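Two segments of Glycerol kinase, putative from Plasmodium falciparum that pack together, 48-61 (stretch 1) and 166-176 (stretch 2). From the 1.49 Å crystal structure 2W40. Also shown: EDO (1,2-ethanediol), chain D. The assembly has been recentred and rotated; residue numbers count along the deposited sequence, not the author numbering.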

# COMPACT_ATOMS: atom_id res chain seq x y z
N ASP C 48 -21.41 -17.65 -3.34
CA ASP C 48 -22.35 -18.46 -4.09
C ASP C 48 -22.88 -19.56 -3.17
O ASP C 48 -22.12 -20.41 -2.78
N PRO C 49 -24.15 -19.52 -2.79
CA PRO C 49 -24.65 -20.54 -1.84
C PRO C 49 -24.67 -21.97 -2.34
O PRO C 49 -24.66 -22.88 -1.51
N ILE C 50 -24.81 -22.14 -3.66
CA ILE C 50 -24.82 -23.43 -4.25
C ILE C 50 -23.40 -23.98 -4.29
O ILE C 50 -23.17 -25.18 -3.98
N GLU C 51 -22.42 -23.12 -4.53
CA GLU C 51 -21.01 -23.57 -4.47
C GLU C 51 -20.72 -24.08 -3.08
O GLU C 51 -20.04 -25.10 -2.94
N ILE C 52 -21.11 -23.34 -2.05
CA ILE C 52 -20.90 -23.84 -0.72
C ILE C 52 -21.52 -25.25 -0.52
O ILE C 52 -20.89 -26.11 0.12
N MET C 53 -22.80 -25.42 -0.87
CA MET C 53 -23.39 -26.73 -0.69
C MET C 53 -22.68 -27.84 -1.47
O MET C 53 -22.49 -28.97 -0.93
N THR C 54 -22.37 -27.57 -2.74
CA THR C 54 -21.69 -28.57 -3.54
C THR C 54 -20.38 -28.99 -2.85
O THR C 54 -20.05 -30.18 -2.74
N ASN C 55 -19.63 -28.00 -2.40
CA ASN C 55 -18.37 -28.27 -1.70
C ASN C 55 -18.61 -29.12 -0.44
O ASN C 55 -17.90 -30.09 -0.17
N LEU C 56 -19.63 -28.78 0.33
CA LEU C 56 -19.99 -29.53 1.49
C LEU C 56 -20.27 -30.95 1.17
O LEU C 56 -19.74 -31.83 1.79
N TYR C 57 -21.14 -31.20 0.17
CA TYR C 57 -21.55 -32.59 -0.19
C TYR C 57 -20.32 -33.40 -0.57
O TYR C 57 -20.15 -34.52 -0.12
N ASN C 58 -19.46 -32.77 -1.36
CA ASN C 58 -18.24 -33.44 -1.84
C ASN C 58 -17.32 -33.81 -0.67
O ASN C 58 -16.78 -34.91 -0.61
N LEU C 59 -17.21 -32.92 0.32
CA LEU C 59 -16.32 -33.13 1.44
C LEU C 59 -16.88 -34.25 2.35
O LEU C 59 -16.15 -35.09 2.82
N MET C 60 -18.20 -34.23 2.60
CA MET C 60 -18.91 -35.26 3.38
C MET C 60 -18.72 -36.65 2.70
O MET C 60 -18.35 -37.60 3.37
N ASN C 61 -18.86 -36.72 1.39
CA ASN C 61 -18.77 -37.98 0.67
C ASN C 61 -17.37 -38.53 0.62
O ASN C 61 -17.16 -39.75 0.76
N ASN C 166 -29.52 -17.41 7.86
CA ASN C 166 -28.11 -17.45 7.93
C ASN C 166 -27.52 -18.77 7.37
O ASN C 166 -28.25 -19.64 7.00
N ILE C 167 -26.21 -18.94 7.38
CA ILE C 167 -25.60 -20.08 6.71
C ILE C 167 -26.01 -21.41 7.39
O ILE C 167 -26.22 -22.41 6.76
N ASN C 168 -26.17 -21.36 8.72
CA ASN C 168 -26.63 -22.54 9.41
C ASN C 168 -27.97 -23.03 8.96
O ASN C 168 -28.15 -24.22 8.69
N THR C 169 -28.92 -22.07 8.82
CA THR C 169 -30.25 -22.34 8.30
C THR C 169 -30.21 -22.93 6.88
O THR C 169 -30.96 -23.89 6.54
N TRP C 170 -29.33 -22.36 6.05
CA TRP C 170 -29.16 -22.79 4.67
C TRP C 170 -28.67 -24.31 4.66
O TRP C 170 -29.20 -25.15 3.91
N LEU C 171 -27.65 -24.59 5.42
CA LEU C 171 -27.10 -25.94 5.45
C LEU C 171 -28.14 -26.94 5.93
O LEU C 171 -28.31 -28.01 5.36
N ILE C 172 -28.85 -26.63 7.00
CA ILE C 172 -29.81 -27.56 7.58
C ILE C 172 -30.99 -27.75 6.60
O ILE C 172 -31.42 -28.89 6.34
N PHE C 173 -31.43 -26.67 5.97
CA PHE C 173 -32.51 -26.74 4.99
C PHE C 173 -32.14 -27.68 3.86
O PHE C 173 -32.95 -28.55 3.48
N ASN C 174 -30.94 -27.58 3.33
CA ASN C 174 -30.56 -28.45 2.26
C ASN C 174 -30.35 -29.87 2.70
O ASN C 174 -30.79 -30.80 2.06
N LEU C 175 -29.65 -30.06 3.79
CA LEU C 175 -29.36 -31.47 4.28
C LEU C 175 -30.61 -32.28 4.63
O LEU C 175 -30.69 -33.48 4.35
N THR C 176 -31.59 -31.59 5.18
CA THR C 176 -32.84 -32.15 5.69
C THR C 176 -33.98 -32.14 4.67
O THR C 176 -35.02 -32.65 4.94

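Packing of helix 49-61 against helix 167-176 in the putative glycerol kinase of Plasmodium falciparum. The axes cross at -58° and approach to 11.0 Å, a spacing filled mostly by apolar side chains; 497 Å² is buried, both sides summed. Pro-49, Ile-52, Met-53, Leu-56 and Met-60 point toward the second helix, a pattern of three- and four-residue steps, with Ile-52 and Met-53 adjacent, that lines up one helical face. Trp-170 and Asn-174 point toward the first, while Ile-167, Leu-171 and Leu-175 leave sideways and bring their ends nearer.

One hydrogen bond crosses the interface, from Trp-170 NE1 to Pro-49 O (3.0 Å, 154°). The carbonyl lies at the edge of the indole, near its plane, where the N-H points; the t rotamer of Trp-170 carries the ring there. Pro-49 O also accepts from Met-53 N (3.2 Å) in the first helical turn. That helix is capped by Asp-48 (chi1 t), whose OD1 accepts from Ile-50 N (2.9 Å) and Glu-51 N (3.2 Å).

Met-53, m at all three chi angles, folds between three partners. Its SD lies 4.5 Å from the centroid of the Trp-170 five-membered ring, obliquely, and 3.8 Å from Leu-171 CD1; its CE reaches Asn-174 CB at 3.6 Å. Pro-49 CB meets Trp-170 CZ2 at 3.6 Å. Ile-52 (m, t) places CD1 4.3 Å from Ile-167 CD1, and Leu-56 (t, p) sets CD2 4.1 Å from Leu-171 CG. Farther along, Leu-175 (m, t) offers CD2 to Tyr-57 CE1 (3.8 Å), at the ring edge, and to Met-60 CE (4.0 Å). Tyr-57 (chi1 m) also brings OH within 3.5 Å of Asn-174 CB.

A bound 1,2-ethanediol, probably from the crystallisation liquor, has O1 3.1 Å from Thr-176 O.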

# COMPACT_ATOMS: atom_id res chain seq x y z
CB ASP C 48 -21.60 -19.13 -5.27
CG ASP C 48 -22.48 -19.99 -6.12
OD1 ASP C 48 -23.58 -20.37 -5.63
OD2 ASP C 48 -22.03 -20.31 -7.29
CB PRO C 49 -26.10 -20.07 -1.51
CG PRO C 49 -26.26 -18.88 -2.16
CD PRO C 49 -25.25 -18.61 -3.16
CB ILE C 50 -25.55 -23.38 -5.62
CG1 ILE C 50 -27.02 -23.01 -5.36
CG2 ILE C 50 -25.35 -24.70 -6.37
CD1 ILE C 50 -27.75 -22.69 -6.61
CB GLU C 51 -20.07 -22.47 -4.85
CG GLU C 51 -18.60 -22.81 -4.88
CD GLU C 51 -17.67 -21.63 -5.09
OE1 GLU C 51 -18.10 -20.44 -5.10
OE2 GLU C 51 -16.44 -21.93 -5.17
CB ILE C 52 -21.44 -22.81 0.31
CG1 ILE C 52 -20.51 -21.57 0.28
CG2 ILE C 52 -21.52 -23.47 1.77
CD1 ILE C 52 -21.04 -20.42 1.12
CB MET C 53 -24.86 -26.73 -1.06
CG MET C 53 -25.73 -26.04 -0.13
SD MET C 53 -25.65 -26.56 1.63
CE MET C 53 -25.81 -28.25 1.70
CB THR C 54 -21.44 -27.99 -4.93
OG1 THR C 54 -22.75 -27.76 -5.52
CG2 THR C 54 -20.60 -29.00 -5.76
CB ASN C 55 -17.71 -26.97 -1.31
CG ASN C 55 -17.04 -26.28 -2.47
OD1 ASN C 55 -17.03 -26.83 -3.61
ND2 ASN C 55 -16.59 -25.08 -2.24
CB LEU C 56 -21.15 -28.88 2.22
CG LEU C 56 -21.49 -29.66 3.52
CD1 LEU C 56 -20.41 -29.83 4.56
CD2 LEU C 56 -22.77 -29.03 4.17
CB TYR C 57 -22.57 -32.55 -1.32
CG TYR C 57 -23.96 -32.04 -0.91
CD1 TYR C 57 -24.47 -32.27 0.35
CD2 TYR C 57 -24.72 -31.31 -1.81
CE1 TYR C 57 -25.78 -31.79 0.69
CE2 TYR C 57 -25.94 -30.84 -1.52
CZ TYR C 57 -26.51 -31.09 -0.30
OH TYR C 57 -27.78 -30.64 -0.04
CB ASN C 58 -17.61 -32.57 -2.94
CG ASN C 58 -18.32 -32.74 -4.30
OD1 ASN C 58 -18.97 -33.77 -4.55
ND2 ASN C 58 -18.17 -31.72 -5.21
CB LEU C 59 -16.21 -31.84 2.26
CG LEU C 59 -15.29 -30.75 1.70
CD1 LEU C 59 -15.59 -29.33 2.34
CD2 LEU C 59 -13.78 -31.23 1.94
CB MET C 60 -20.41 -34.88 3.48
CG MET C 60 -20.62 -33.74 4.43
SD MET C 60 -22.38 -33.30 4.48
CE MET C 60 -23.16 -34.72 5.27
CB ASN C 61 -19.33 -37.86 -0.72
CG ASN C 61 -20.87 -37.71 -0.72
OD1 ASN C 61 -21.58 -38.09 0.22
ND2 ASN C 61 -21.38 -37.15 -1.82
CB ASN C 166 -27.63 -17.17 9.32
CG ASN C 166 -27.95 -15.74 9.88
OD1 ASN C 166 -28.42 -15.65 11.04
ND2 ASN C 166 -27.72 -14.65 9.11
CB ILE C 167 -24.08 -19.92 6.66
CG1 ILE C 167 -23.68 -18.81 5.67
CG2 ILE C 167 -23.33 -21.28 6.38
CD1 ILE C 167 -23.78 -19.26 4.21
CB ASN C 168 -26.70 -22.35 10.91
CG ASN C 168 -27.59 -21.22 11.34
OD1 ASN C 168 -27.50 -20.10 10.77
ND2 ASN C 168 -28.37 -21.43 12.40
CB THR C 169 -31.11 -21.08 8.39
OG1 THR C 169 -31.07 -20.61 9.72
CG2 THR C 169 -32.60 -21.40 7.97
CB TRP C 170 -28.19 -21.85 3.98
CG TRP C 170 -27.80 -22.18 2.58
CD1 TRP C 170 -26.53 -22.46 2.14
CD2 TRP C 170 -28.67 -22.31 1.42
NE1 TRP C 170 -26.54 -22.72 0.76
CE2 TRP C 170 -27.83 -22.67 0.31
CE3 TRP C 170 -30.05 -22.19 1.25
CZ2 TRP C 170 -28.33 -22.84 -0.99
CZ3 TRP C 170 -30.56 -22.36 -0.02
CH2 TRP C 170 -29.71 -22.68 -1.15
CB LEU C 171 -25.83 -25.95 6.31
CG LEU C 171 -24.50 -25.67 5.68
CD1 LEU C 171 -24.48 -24.56 4.63
CD2 LEU C 171 -23.34 -25.63 6.69
CB ILE C 172 -30.32 -27.03 8.99
CG1 ILE C 172 -29.16 -27.04 10.06
CG2 ILE C 172 -31.61 -27.79 9.40
CD1 ILE C 172 -29.59 -26.26 11.36
CB PHE C 173 -32.77 -25.34 4.48
CG PHE C 173 -33.81 -25.25 3.44
CD1 PHE C 173 -35.12 -24.98 3.82
CD2 PHE C 173 -33.49 -25.55 2.10
CE1 PHE C 173 -36.12 -24.94 2.83
CE2 PHE C 173 -34.51 -25.43 1.09
CZ PHE C 173 -35.79 -25.12 1.48
CB ASN C 174 -29.35 -27.90 1.53
CG ASN C 174 -29.65 -26.71 0.69
OD1 ASN C 174 -29.33 -25.56 1.02
ND2 ASN C 174 -30.19 -26.95 -0.44
CB LEU C 175 -28.42 -31.47 5.47
CG LEU C 175 -26.96 -31.14 5.15
CD1 LEU C 175 -26.24 -30.76 6.46
CD2 LEU C 175 -26.31 -32.36 4.38
CB THR C 176 -33.31 -31.49 7.00
OG1 THR C 176 -33.78 -30.17 6.73
CG2 THR C 176 -32.31 -31.54 8.11
C1 EDO D . -35.64 -33.97 9.05
O1 EDO D . -35.45 -34.44 7.49
C2 EDO D . -36.84 -34.33 9.91
O2 EDO D . -36.70 -35.20 11.09